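Local coordinates for protein glucose-1-phosphate thymidylyltransferase (Bacillus anthracis, PDB 4ECM) that catalyses the transfer of a thymidylyl group to glucose 1-phosphate, giving dTDP-glucose and pyrophosphate, a step of dTDP-L-rhamnose biosynthesis, at residues Lys26-Ala31 with Asp119-Asp124; Asp72-Thr77 with Gly115-Phe120; Val155-Val160 with Tyr190-Ile195; Glu164-Ala169 with Trp241-Thr246. All coordinates share one frame; numbering follows the deposited sequence. Where two conformers were deposited one is given.

Interaction 1: residues Lys26-Ala31 with Asp119-Asp124; sequences KGIILA and DFVGND. With DAU (2'deoxy-thymidine-5'-diphospho-alpha-D-glucose), chain B.
K26 reaches across from near the start of strand 25-30 to the end of the helix that closes at V121. Its ammonium group is gripped twice. NZ donates to the backbone O of F120 at 2.9 Å, in the plane of that carbonyl. NZ also forms a salt bridge with OD2 of D124 at 2.9 Å, on the anti lone pair of the carboxylate. The chain of K26 is bent about CB-CG (chi2 -75°) and again about CD-CE (chi4 56°), and these bends bring the ammonium in beside the helix end.

The tighter part is the apolar packing of the K26 chain and I28 against F120 and V121. K26 CB is 3.9 Å from F120 CE2, and K26 CD is 4.0 Å from F120 CZ. CE2 of F120 also approaches the backbone O of G27 at 3.8 Å. Further along, I28 CD1 meets V121 CG2 at 3.9 Å, the two side chains crossing at about a right angle. I28 and V121 are buried, and both also touch M126 of the next strand.

The other side is looser. G122 leaves the helix with positive phi and is exposed, as is N123. The type II' turn from V121 to D124 is closed by the bond from D124 N to V121 O, 3.1 Å long. It returns the chain toward the sheet and sets the D124 carboxylate beside K26. At the far end of the strand, L30 and A31 belong to the nucleotide-sugar pocket. The lysine charge thus meets a carboxylate and a helix C-terminal carbonyl, a setting that would probably favour its protonated form.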
# COMPACT_ATOMS: atom_id res chain seq x y z
N LYS A 26 2.55 -15.00 27.23
CA LYS A 26 2.31 -14.39 25.92
C LYS A 26 3.03 -13.05 25.83
O LYS A 26 3.34 -12.43 26.84
CB LYS A 26 0.81 -14.15 25.72
CG LYS A 26 -0.10 -15.40 25.79
CD LYS A 26 -0.00 -16.27 24.57
CE LYS A 26 -0.83 -17.57 24.72
NZ LYS A 26 -2.28 -17.36 25.03
N GLY A 27 3.25 -12.61 24.60
CA GLY A 27 3.87 -11.31 24.31
C GLY A 27 2.90 -10.37 23.60
O GLY A 27 2.09 -10.80 22.77
N ILE A 28 2.98 -9.08 23.92
CA ILE A 28 2.14 -8.05 23.32
C ILE A 28 2.99 -6.84 22.96
O ILE A 28 3.72 -6.33 23.80
CB ILE A 28 1.03 -7.61 24.29
CG1 ILE A 28 0.13 -8.81 24.63
CG2 ILE A 28 0.22 -6.48 23.69
CD1 ILE A 28 -0.87 -8.55 25.75
N ILE A 29 2.94 -6.42 21.70
CA ILE A 29 3.66 -5.21 21.28
C ILE A 29 2.60 -4.21 20.85
O ILE A 29 1.82 -4.50 19.94
CB ILE A 29 4.65 -5.43 20.12
CG1 ILE A 29 5.67 -6.52 20.45
CG2 ILE A 29 5.40 -4.11 19.79
CD1 ILE A 29 6.61 -6.85 19.30
N LEU A 30 2.56 -3.07 21.51
CA LEU A 30 1.59 -2.03 21.21
C LEU A 30 2.26 -1.07 20.25
O LEU A 30 3.19 -0.34 20.62
CB LEU A 30 1.11 -1.33 22.49
CG LEU A 30 0.43 -2.28 23.49
CD1 LEU A 30 -0.14 -1.50 24.67
CD2 LEU A 30 -0.70 -3.11 22.81
N ALA A 31 1.81 -1.08 19.00
CA ALA A 31 2.44 -0.29 17.96
C ALA A 31 1.47 0.66 17.27
O ALA A 31 1.65 0.99 16.11
CB ALA A 31 3.11 -1.22 16.93
N ASP A 119 -8.86 -11.96 24.68
CA ASP A 119 -9.08 -13.34 24.22
C ASP A 119 -7.78 -14.05 23.85
O ASP A 119 -7.60 -15.23 24.15
CB ASP A 119 -10.06 -13.37 23.04
CG ASP A 119 -11.49 -12.95 23.43
OD1 ASP A 119 -11.82 -12.93 24.64
OD2 ASP A 119 -12.29 -12.68 22.52
N PHE A 120 -6.86 -13.33 23.23
CA PHE A 120 -5.56 -13.87 22.88
C PHE A 120 -4.79 -14.37 24.11
O PHE A 120 -4.20 -15.44 24.07
CB PHE A 120 -4.73 -12.81 22.16
CG PHE A 120 -3.30 -13.22 21.89
CD1 PHE A 120 -3.00 -14.08 20.85
CD2 PHE A 120 -2.27 -12.72 22.67
CE1 PHE A 120 -1.67 -14.45 20.59
CE2 PHE A 120 -0.96 -13.06 22.41
CZ PHE A 120 -0.65 -13.94 21.38
N VAL A 121 -4.81 -13.61 25.20
CA VAL A 121 -4.08 -13.99 26.40
C VAL A 121 -4.80 -15.09 27.20
O VAL A 121 -4.15 -15.98 27.73
CB VAL A 121 -3.77 -12.77 27.30
CG1 VAL A 121 -3.17 -13.20 28.64
CG2 VAL A 121 -2.83 -11.83 26.59
N GLY A 122 -6.13 -15.05 27.25
CA GLY A 122 -6.90 -16.04 28.01
C GLY A 122 -6.51 -15.98 29.48
O GLY A 122 -6.54 -14.91 30.08
N ASN A 123 -6.11 -17.11 30.04
CA ASN A 123 -5.72 -17.20 31.45
C ASN A 123 -4.22 -17.10 31.66
O ASN A 123 -3.75 -17.22 32.79
CB ASN A 123 -6.21 -18.52 32.05
CG ASN A 123 -7.72 -18.65 32.03
OD1 ASN A 123 -8.45 -17.69 32.29
ND2 ASN A 123 -8.20 -19.84 31.74
N ASP A 124 -3.46 -16.87 30.60
CA ASP A 124 -2.01 -16.80 30.72
C ASP A 124 -1.52 -15.45 31.25
O ASP A 124 -2.31 -14.54 31.52
CB ASP A 124 -1.37 -17.08 29.36
CG ASP A 124 -1.71 -18.45 28.81
OD1 ASP A 124 -1.81 -19.42 29.60
OD2 ASP A 124 -1.85 -18.56 27.58
O6 DAU B . 7.66 5.55 27.31
C6 DAU B . 7.27 5.29 28.66
C5 DAU B . 5.97 6.01 28.97
O5 DAU B . 5.01 5.58 28.00
C4 DAU B . 5.47 5.71 30.39
O4 DAU B . 6.38 6.21 31.35
C3 DAU B . 4.10 6.32 30.66
O3 DAU B . 3.65 5.89 31.96
C2 DAU B . 3.14 5.84 29.56
O2 DAU B . 1.85 6.46 29.70
C1 DAU B . 3.70 6.13 28.17
O1 DAU B . 3.73 7.54 27.97
P2 DAU B . 3.74 8.16 26.48
O3P DAU B . 5.11 8.03 25.85
O4P DAU B . 3.06 9.50 26.57
OPP DAU B . 2.78 7.14 25.68
P DAU B . 2.47 7.30 24.11
O1P DAU B . 3.68 7.90 23.43
O2P DAU B . 1.13 7.93 23.97
O5' DAU B . 2.38 5.77 23.62
C5' DAU B . 3.56 4.99 23.56
C4' DAU B . 3.43 3.73 22.70
O4' DAU B . 2.20 3.02 22.88
C3' DAU B . 3.60 3.99 21.22
O3' DAU B . 4.65 3.11 20.80
C2' DAU B . 2.29 3.62 20.58
C1' DAU B . 1.58 2.79 21.63
N11 DAU B . 0.17 3.14 21.89
C61 DAU B . -0.12 4.47 22.31
C51 DAU B . -1.41 4.96 22.24
C5A DAU B . -1.73 6.33 22.79
C21 DAU B . -0.83 2.42 21.22
O21 DAU B . -0.53 1.20 20.75
N31 DAU B . -2.11 2.87 21.14
C41 DAU B . -2.45 4.10 21.61
O41 DAU B . -3.72 4.54 21.51

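Interaction 2: residues Asp72-Thr77 with Gly115-Phe120; sequences DIMIIT and GLCEDF
The segment D72-T77 is a parallel strand of the central sheet in the nucleotidyltransferase domain, and residues G115-F120 lie across one face of it. M74 carries the contact. Its CB sits over one face of the F120 ring, a CH-pi contact with 3.8 Å from M74 CB to the ring centroid. The approach is 19° off the ring normal and shifted toward the rim. M74 CG is anti to the backbone N (chi1 172°), which sends the thioether from the strand toward C117. A bend at chi3 then turns the methyl back, and M74 CE comes to 3.4 Å from F120 CB. The sulfur stands obliquely to the ring, with SD 4.7 Å from its centroid, as a Met-aromatic contact.

This is a layer of a Rossmann-like alpha/beta core, where residues on one face of the parallel strands pack under helices. C117, the N-cap of the helix that holds F120, drops its thiol between two strand residues. Its SG lies 3.7 Å from M74 SD and 3.9 Å from I76 CG1. L116 comes next to I76, and the two cross at an angle with L116 CD1 4.0 Å from I76 CG2. At the other end of the strand, the backbone O of D72 meets the edge of the F120 ring, 3.7 Å from CZ. No hydrogen bond joins the two segments. R102 of the neighbouring strand donates to the backbone O of L116.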
# COMPACT_ATOMS: atom_id res chain seq x y z
N ASP A 72 4.57 -16.52 21.23
CA ASP A 72 3.18 -16.22 20.88
C ASP A 72 3.01 -14.73 21.15
O ASP A 72 2.88 -14.32 22.30
CB ASP A 72 2.18 -17.04 21.72
CG ASP A 72 2.25 -18.53 21.43
OD1 ASP A 72 2.45 -18.93 20.27
OD2 ASP A 72 2.08 -19.32 22.38
N ILE A 73 2.99 -13.93 20.10
CA ILE A 73 2.98 -12.48 20.23
C ILE A 73 1.86 -11.82 19.46
O ILE A 73 1.64 -12.11 18.27
CB ILE A 73 4.30 -11.90 19.69
CG1 ILE A 73 5.50 -12.52 20.42
CG2 ILE A 73 4.30 -10.37 19.82
CD1 ILE A 73 6.85 -12.27 19.78
N MET A 74 1.14 -10.92 20.13
CA MET A 74 0.10 -10.16 19.49
C MET A 74 0.62 -8.75 19.19
O MET A 74 1.26 -8.12 20.04
CB MET A 74 -1.17 -10.11 20.34
CG MET A 74 -2.23 -9.16 19.78
SD MET A 74 -3.93 -9.54 20.28
CE MET A 74 -4.17 -11.03 19.31
N ILE A 75 0.32 -8.26 18.00
CA ILE A 75 0.73 -6.94 17.54
C ILE A 75 -0.52 -6.09 17.34
O ILE A 75 -1.43 -6.49 16.60
CB ILE A 75 1.45 -7.04 16.20
CG1 ILE A 75 2.67 -8.00 16.27
CG2 ILE A 75 1.83 -5.64 15.65
CD1 ILE A 75 3.79 -7.53 17.08
N ILE A 76 -0.56 -4.93 17.99
CA ILE A 76 -1.66 -3.99 17.86
C ILE A 76 -1.20 -2.74 17.11
O ILE A 76 -0.17 -2.16 17.43
CB ILE A 76 -2.18 -3.54 19.22
CG1 ILE A 76 -2.64 -4.74 20.06
CG2 ILE A 76 -3.32 -2.51 19.06
CD1 ILE A 76 -3.80 -5.54 19.47
N THR A 77 -1.95 -2.34 16.08
CA THR A 77 -1.63 -1.10 15.37
C THR A 77 -2.89 -0.56 14.71
O THR A 77 -3.96 -1.15 14.82
CB THR A 77 -0.49 -1.29 14.33
OG1 THR A 77 0.02 0.00 13.93
CG2 THR A 77 -0.97 -2.08 13.11
N GLY A 115 -6.51 -3.79 25.90
CA GLY A 115 -7.83 -4.43 26.07
C GLY A 115 -8.22 -5.35 24.93
O GLY A 115 -8.94 -6.31 25.13
N LEU A 116 -7.74 -5.05 23.71
CA LEU A 116 -8.03 -5.86 22.51
C LEU A 116 -7.37 -7.26 22.56
O LEU A 116 -7.71 -8.16 21.77
CB LEU A 116 -7.51 -5.14 21.26
CG LEU A 116 -7.99 -3.70 21.04
CD1 LEU A 116 -7.19 -3.03 19.93
CD2 LEU A 116 -9.50 -3.63 20.78
N CYS A 117 -6.43 -7.44 23.49
CA CYS A 117 -5.69 -8.69 23.60
C CYS A 117 -6.28 -9.67 24.61
O CYS A 117 -5.69 -10.70 24.89
CB CYS A 117 -4.25 -8.38 24.02
SG CYS A 117 -3.42 -7.14 23.04
N GLU A 118 -7.44 -9.35 25.16
CA GLU A 118 -8.06 -10.21 26.19
C GLU A 118 -8.18 -11.70 25.78
O GLU A 118 -7.66 -12.59 26.47
CB GLU A 118 -9.45 -9.66 26.59
CG GLU A 118 -10.14 -10.52 27.69
CD GLU A 118 -11.44 -9.91 28.23
OE1 GLU A 118 -11.83 -8.80 27.82
OE2 GLU A 118 -12.06 -10.56 29.09
N ASP A 119 -8.86 -11.96 24.68
CA ASP A 119 -9.08 -13.34 24.22
C ASP A 119 -7.78 -14.05 23.85
O ASP A 119 -7.60 -15.23 24.15
CB ASP A 119 -10.06 -13.37 23.04
CG ASP A 119 -11.49 -12.95 23.43
OD1 ASP A 119 -11.82 -12.93 24.64
OD2 ASP A 119 -12.29 -12.68 22.52
N PHE A 120 -6.86 -13.33 23.23
CA PHE A 120 -5.56 -13.87 22.88
C PHE A 120 -4.79 -14.37 24.11
O PHE A 120 -4.20 -15.44 24.07
CB PHE A 120 -4.73 -12.81 22.16
CG PHE A 120 -3.30 -13.22 21.89
CD1 PHE A 120 -3.00 -14.08 20.85
CD2 PHE A 120 -2.27 -12.72 22.67
CE1 PHE A 120 -1.67 -14.45 20.59
CE2 PHE A 120 -0.96 -13.06 22.41
CZ PHE A 120 -0.65 -13.94 21.38

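Interaction 3: residues Val155-Val160 with Tyr190-Ile195; sequences VLLQSV and YAVTGI. With DAU (2'deoxy-thymidine-5'-diphospho-alpha-D-glucose), chain B.
V155 opens the contact, packing CB against CG1 of V192 at 3.9 Å. L156 follows with the polar centre of the pairing. Its carbonyl O accepts twice from T193. T193 N donates to L156 O at 3.0 Å. T193 OG1 lies 2.7 Å from the same L156 O and comes from above the carbonyl plane. The hydroxyl can do this because T193 OG1 stands between its own backbone N and carbonyl carbon (chi1 66°). The apolar end of L156 turns to I195, with CD1 at 3.8 Å from I195 CG2. A water accepts from L156 N and lies close to the carbonyl oxygens of T193 and I195, near the corner that the second strand turns at G194.

L157 pairs with V192 in a non-hydrogen-bonded antiparallel pair, and its CD2 rests 3.7 Å from V192 CG2. These strands belong to the mixed sheet of the nucleotidyltransferase fold, and 190-193 runs past the sugar of the bound dTDP-glucose. The backbone O of V192 accepts from the O4 hydroxyl of the glucose at 2.7 Å. Q158 and A191 form the hydrogen-bonded pair: Q158 N donates to A191 O at 3.0 Å, and A191 N returns a bond to Q158 O. S159 faces Y190 across the next non-hydrogen-bonded pair. V160, beyond the strand, lays CG2 3.9 Å from the methyl CB of A191.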
# COMPACT_ATOMS: atom_id res chain seq x y z
N VAL A 155 6.49 -3.85 37.20
CA VAL A 155 6.89 -2.71 36.39
C VAL A 155 8.40 -2.59 36.50
O VAL A 155 8.99 -3.04 37.51
CB VAL A 155 6.19 -1.40 36.81
CG1 VAL A 155 4.69 -1.49 36.53
CG2 VAL A 155 6.45 -1.07 38.29
N LEU A 156 9.02 -2.04 35.46
CA LEU A 156 10.47 -1.88 35.38
C LEU A 156 10.77 -0.39 35.37
O LEU A 156 10.20 0.35 34.56
CB LEU A 156 11.01 -2.55 34.13
CG LEU A 156 10.64 -4.03 33.96
CD1 LEU A 156 11.34 -4.63 32.71
CD2 LEU A 156 10.97 -4.84 35.21
N LEU A 157 11.67 0.04 36.25
CA LEU A 157 11.97 1.45 36.45
C LEU A 157 13.33 1.89 35.91
O LEU A 157 14.29 1.12 35.88
CB LEU A 157 11.93 1.81 37.94
CG LEU A 157 10.69 1.39 38.75
CD1 LEU A 157 10.83 1.87 40.21
CD2 LEU A 157 9.42 1.92 38.10
N GLN A 158 13.37 3.16 35.49
CA GLN A 158 14.59 3.80 35.04
C GLN A 158 14.70 5.17 35.63
O GLN A 158 13.76 5.96 35.53
CB GLN A 158 14.61 3.95 33.53
CG GLN A 158 15.26 2.81 32.82
CD GLN A 158 16.79 2.84 32.91
OE1 GLN A 158 17.44 1.82 32.80
NE2 GLN A 158 17.35 4.01 33.10
N SER A 159 15.84 5.46 36.24
CA SER A 159 16.10 6.78 36.79
C SER A 159 16.41 7.66 35.59
O SER A 159 17.25 7.30 34.77
CB SER A 159 17.27 6.74 37.76
OG SER A 159 17.47 8.03 38.33
N VAL A 160 15.71 8.78 35.45
CA VAL A 160 15.90 9.68 34.31
C VAL A 160 16.06 11.14 34.71
O VAL A 160 15.70 11.54 35.82
CB VAL A 160 14.70 9.59 33.32
CG1 VAL A 160 14.54 8.14 32.75
CG2 VAL A 160 13.40 10.04 33.98
N TYR A 190 12.26 8.34 39.16
CA TYR A 190 12.02 6.96 38.71
C TYR A 190 10.91 6.87 37.68
O TYR A 190 9.74 6.89 38.03
CB TYR A 190 11.63 6.06 39.88
CG TYR A 190 12.71 5.83 40.92
CD1 TYR A 190 13.82 5.03 40.64
CD2 TYR A 190 12.58 6.35 42.20
CE1 TYR A 190 14.81 4.79 41.63
CE2 TYR A 190 13.55 6.13 43.19
CZ TYR A 190 14.66 5.35 42.91
OH TYR A 190 15.59 5.14 43.92
N ALA A 191 11.27 6.78 36.40
CA ALA A 191 10.29 6.63 35.34
C ALA A 191 9.81 5.20 35.26
O ALA A 191 10.62 4.27 35.34
CB ALA A 191 10.89 7.05 33.99
N VAL A 192 8.50 5.01 35.14
CA VAL A 192 7.93 3.67 34.97
C VAL A 192 7.94 3.43 33.46
O VAL A 192 7.15 4.02 32.71
CB VAL A 192 6.50 3.56 35.56
CG1 VAL A 192 5.92 2.16 35.35
CG2 VAL A 192 6.52 3.89 37.04
N THR A 193 8.86 2.58 33.02
CA THR A 193 9.04 2.32 31.60
C THR A 193 7.86 1.60 31.00
O THR A 193 7.02 1.06 31.71
CB THR A 193 10.26 1.45 31.34
OG1 THR A 193 10.04 0.15 31.90
CG2 THR A 193 11.51 2.07 31.94
N GLY A 194 7.85 1.56 29.66
CA GLY A 194 6.81 0.91 28.89
C GLY A 194 7.00 -0.59 28.68
O GLY A 194 6.77 -1.09 27.58
N ILE A 195 7.44 -1.28 29.73
CA ILE A 195 7.58 -2.73 29.70
C ILE A 195 6.83 -3.20 30.92
O ILE A 195 7.25 -2.93 32.04
CB ILE A 195 9.03 -3.22 29.80
CG1 ILE A 195 9.92 -2.64 28.69
CG2 ILE A 195 9.06 -4.76 29.71
CD1 ILE A 195 10.27 -1.19 28.87
O6 DAU B . 7.66 5.55 27.31
C6 DAU B . 7.27 5.29 28.66
C5 DAU B . 5.97 6.01 28.97
O5 DAU B . 5.01 5.58 28.00
C4 DAU B . 5.47 5.71 30.39
O4 DAU B . 6.38 6.21 31.35
C3 DAU B . 4.10 6.32 30.66
O3 DAU B . 3.65 5.89 31.96
C2 DAU B . 3.14 5.84 29.56
O2 DAU B . 1.85 6.46 29.70
C1 DAU B . 3.70 6.13 28.17
O1 DAU B . 3.73 7.54 27.97
P2 DAU B . 3.74 8.16 26.48
O3P DAU B . 5.11 8.03 25.85
O4P DAU B . 3.06 9.50 26.57
OPP DAU B . 2.78 7.14 25.68
P DAU B . 2.47 7.30 24.11
O1P DAU B . 3.68 7.90 23.43
O2P DAU B . 1.13 7.93 23.97
O5' DAU B . 2.38 5.77 23.62
C5' DAU B . 3.56 4.99 23.56
C4' DAU B . 3.43 3.73 22.70
O4' DAU B . 2.20 3.02 22.88
C3' DAU B . 3.60 3.99 21.22
O3' DAU B . 4.65 3.11 20.80
C2' DAU B . 2.29 3.62 20.58
C1' DAU B . 1.58 2.79 21.63
N11 DAU B . 0.17 3.14 21.89
C61 DAU B . -0.12 4.47 22.31
C51 DAU B . -1.41 4.96 22.24
C5A DAU B . -1.73 6.33 22.79
C21 DAU B . -0.83 2.42 21.22
O21 DAU B . -0.53 1.20 20.75
N31 DAU B . -2.11 2.87 21.14
C41 DAU B . -2.45 4.10 21.61
O41 DAU B . -3.72 4.54 21.51
O HOH W 1 7.11 -0.79 33.62

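Interaction 4: residues Glu164-Ala169 with Trp241-Thr246; sequences ERFGVA and WTDAGT. With DAU (2'deoxy-thymidine-5'-diphospho-alpha-D-glucose), chain B.
The F166 ring is sandwiched. CB of R165 lies over the centre of one face, 3.8 Å above the plane. CH2 of W241 approaches the opposite face, displaced toward the rim, and is 3.6 Å from F166 CE1. This is a T-shaped contact in which W241 offers its edge to the F166 face, with the planes at 65°. The edge of F166 is met by O4 of the glucose and by OD1 of D243. The edge of W241 also reaches the sugar, since CZ2 lies 3.9 Å from C6 of the ligand. NE1 of W241 is hydrogen-bonded to OD1 of N133. F166 CZ lies over one face of the R165 guanidinium, 3.3 Å above its plane and toward the rim.

R165 continues past F166 to a carboxylate. Its guanidinium is met near its edge by D243, in the conformer given, one of two deposited for D243. The two flat groups stand 62° apart. NH1 of R165 is 3.0 Å from OD1 of D243, in a salt bridge tilted out of both planes. Two weak bonds run from NH2 of R165 to OD1 and OD2 of D243. NE of R165 also forms a salt bridge with D162.

D243 is held on its own side as well. Its OD2 accepts from the backbone N of G245 at 3.1 Å, an Asx turn, and also bonds to S249 in the helix that T246 caps. From the strand side, G167 N gives a straight bond to ligand O4 at 3.0 Å, with an angle of 169°. Aromatic rings and a backbone N-H together form a wall of the glucose site in this nucleotide-sugar pocket.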
# COMPACT_ATOMS: atom_id res chain seq x y z
N GLU A 164 9.30 14.29 34.30
CA GLU A 164 8.01 14.92 34.01
C GLU A 164 7.34 14.38 32.74
O GLU A 164 6.14 14.54 32.56
CB GLU A 164 8.15 16.46 33.95
CG GLU A 164 8.89 17.04 32.71
CD GLU A 164 10.41 16.83 32.71
OE1 GLU A 164 10.97 16.34 33.71
OE2 GLU A 164 11.04 17.16 31.68
N ARG A 165 8.13 13.77 31.86
CA ARG A 165 7.61 13.22 30.63
C ARG A 165 6.98 11.84 30.79
O ARG A 165 6.38 11.34 29.87
CB ARG A 165 8.73 13.02 29.60
CG ARG A 165 9.34 14.27 29.00
CD ARG A 165 9.90 13.92 27.61
NE ARG A 165 11.10 13.09 27.65
CZ ARG A 165 11.43 12.17 26.73
NH1 ARG A 165 12.56 11.49 26.84
NH2 ARG A 165 10.62 11.88 25.72
N PHE A 166 7.14 11.20 31.94
CA PHE A 166 6.74 9.81 32.08
C PHE A 166 5.86 9.54 33.27
O PHE A 166 5.50 10.44 34.03
CB PHE A 166 8.02 8.95 32.22
CG PHE A 166 9.06 9.21 31.16
CD1 PHE A 166 8.89 8.74 29.87
CD2 PHE A 166 10.20 9.92 31.45
CE1 PHE A 166 9.84 8.99 28.88
CE2 PHE A 166 11.16 10.17 30.47
CZ PHE A 166 10.97 9.70 29.18
N GLY A 167 5.49 8.27 33.41
CA GLY A 167 4.82 7.80 34.61
C GLY A 167 5.96 7.78 35.63
O GLY A 167 7.08 7.36 35.30
N VAL A 168 5.69 8.26 36.83
CA VAL A 168 6.74 8.39 37.87
C VAL A 168 6.37 7.64 39.14
O VAL A 168 5.29 7.82 39.68
CB VAL A 168 6.96 9.87 38.22
CG1 VAL A 168 7.90 10.01 39.42
CG2 VAL A 168 7.52 10.63 37.00
N ALA A 169 7.29 6.80 39.61
CA ALA A 169 7.05 6.01 40.81
C ALA A 169 7.57 6.73 42.03
O ALA A 169 8.73 7.16 42.08
CB ALA A 169 7.73 4.64 40.69
N TRP A 241 18.02 2.95 28.52
CA TRP A 241 16.64 2.92 28.10
C TRP A 241 16.24 4.27 27.54
O TRP A 241 16.63 5.32 28.06
CB TRP A 241 15.73 2.63 29.29
CG TRP A 241 14.26 2.80 28.99
CD1 TRP A 241 13.42 1.87 28.43
CD2 TRP A 241 13.45 3.95 29.23
NE1 TRP A 241 12.15 2.38 28.31
CE2 TRP A 241 12.14 3.65 28.80
CE3 TRP A 241 13.70 5.21 29.80
CZ2 TRP A 241 11.09 4.56 28.88
CZ3 TRP A 241 12.65 6.11 29.90
CH2 TRP A 241 11.36 5.78 29.44
N THR A 242 15.46 4.24 26.48
CA THR A 242 14.94 5.47 25.94
C THR A 242 13.64 5.23 25.20
O THR A 242 13.38 4.12 24.70
CB THR A 242 15.89 6.10 24.92
OG1 THR A 242 15.37 7.38 24.52
CG2 THR A 242 16.04 5.21 23.66
N ASP A 243 12.80 6.24 25.20
CA ASP A 243 11.63 6.18 24.37
C ASP A 243 12.16 6.63 23.01
O ASP A 243 13.31 7.11 22.87
CB ASP A 243 10.55 7.16 24.82
CG ASP A 243 10.96 8.60 24.57
OD1 ASP A 243 11.86 9.07 25.26
OD2 ASP A 243 10.37 9.25 23.69
N ALA A 244 11.37 6.45 21.99
CA ALA A 244 11.76 6.93 20.66
C ALA A 244 10.65 7.70 19.98
O ALA A 244 10.54 7.66 18.77
CB ALA A 244 12.21 5.76 19.80
N GLY A 245 9.85 8.42 20.77
CA GLY A 245 8.66 9.14 20.26
C GLY A 245 8.80 10.63 19.97
O GLY A 245 7.81 11.28 19.62
N THR A 246 10.02 11.18 20.12
CA THR A 246 10.31 12.57 19.82
C THR A 246 11.53 12.57 18.91
O THR A 246 12.30 11.61 18.92
CB THR A 246 10.68 13.38 21.08
OG1 THR A 246 11.88 12.84 21.65
CG2 THR A 246 9.53 13.36 22.15
O6 DAU B . 7.66 5.55 27.31
C6 DAU B . 7.27 5.29 28.66
C5 DAU B . 5.97 6.01 28.97
O5 DAU B . 5.01 5.58 28.00
C4 DAU B . 5.47 5.71 30.39
O4 DAU B . 6.38 6.21 31.35
C3 DAU B . 4.10 6.32 30.66
O3 DAU B . 3.65 5.89 31.96
C2 DAU B . 3.14 5.84 29.56
O2 DAU B . 1.85 6.46 29.70
C1 DAU B . 3.70 6.13 28.17
O1 DAU B . 3.73 7.54 27.97
P2 DAU B . 3.74 8.16 26.48
O3P DAU B . 5.11 8.03 25.85
O4P DAU B . 3.06 9.50 26.57
OPP DAU B . 2.78 7.14 25.68
P DAU B . 2.47 7.30 24.11
O1P DAU B . 3.68 7.90 23.43
O2P DAU B . 1.13 7.93 23.97
O5' DAU B . 2.38 5.77 23.62
C5' DAU B . 3.56 4.99 23.56
C4' DAU B . 3.43 3.73 22.70
O4' DAU B . 2.20 3.02 22.88
C3' DAU B . 3.60 3.99 21.22
O3' DAU B . 4.65 3.11 20.80
C2' DAU B . 2.29 3.62 20.58
C1' DAU B . 1.58 2.79 21.63
N11 DAU B . 0.17 3.14 21.89
C61 DAU B . -0.12 4.47 22.31
C51 DAU B . -1.41 4.96 22.24
C5A DAU B . -1.73 6.33 22.79
C21 DAU B . -0.83 2.42 21.22
O21 DAU B . -0.53 1.20 20.75
N31 DAU B . -2.11 2.87 21.14
C41 DAU B . -2.45 4.10 21.61
O41 DAU B . -3.72 4.54 21.51

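Interactions 1 and 2 share F120 and its helix and sit on neighbouring parallel strands, 25-30 and 72-77. Interactions 3 and 4 lie on the opposite side of the chain's centre, with their centres about 8 Å apart. They touch through backbone bonds between strands 167-172 and 190-198 and through W241 packing on Q158 and T193. The first pair is partly buried; the second pair is buried. Interaction 1 rests on a lysine charge near the surface, while interaction 2 has sulfur and apolar packing without hydrogen bonds. Interaction 3 is mainly backbone pairing, and interaction 4 joins aromatic packing to a salt bridge. Interactions 1, 3 and 4 all reach the dTDP-glucose, from the base and sugar ends.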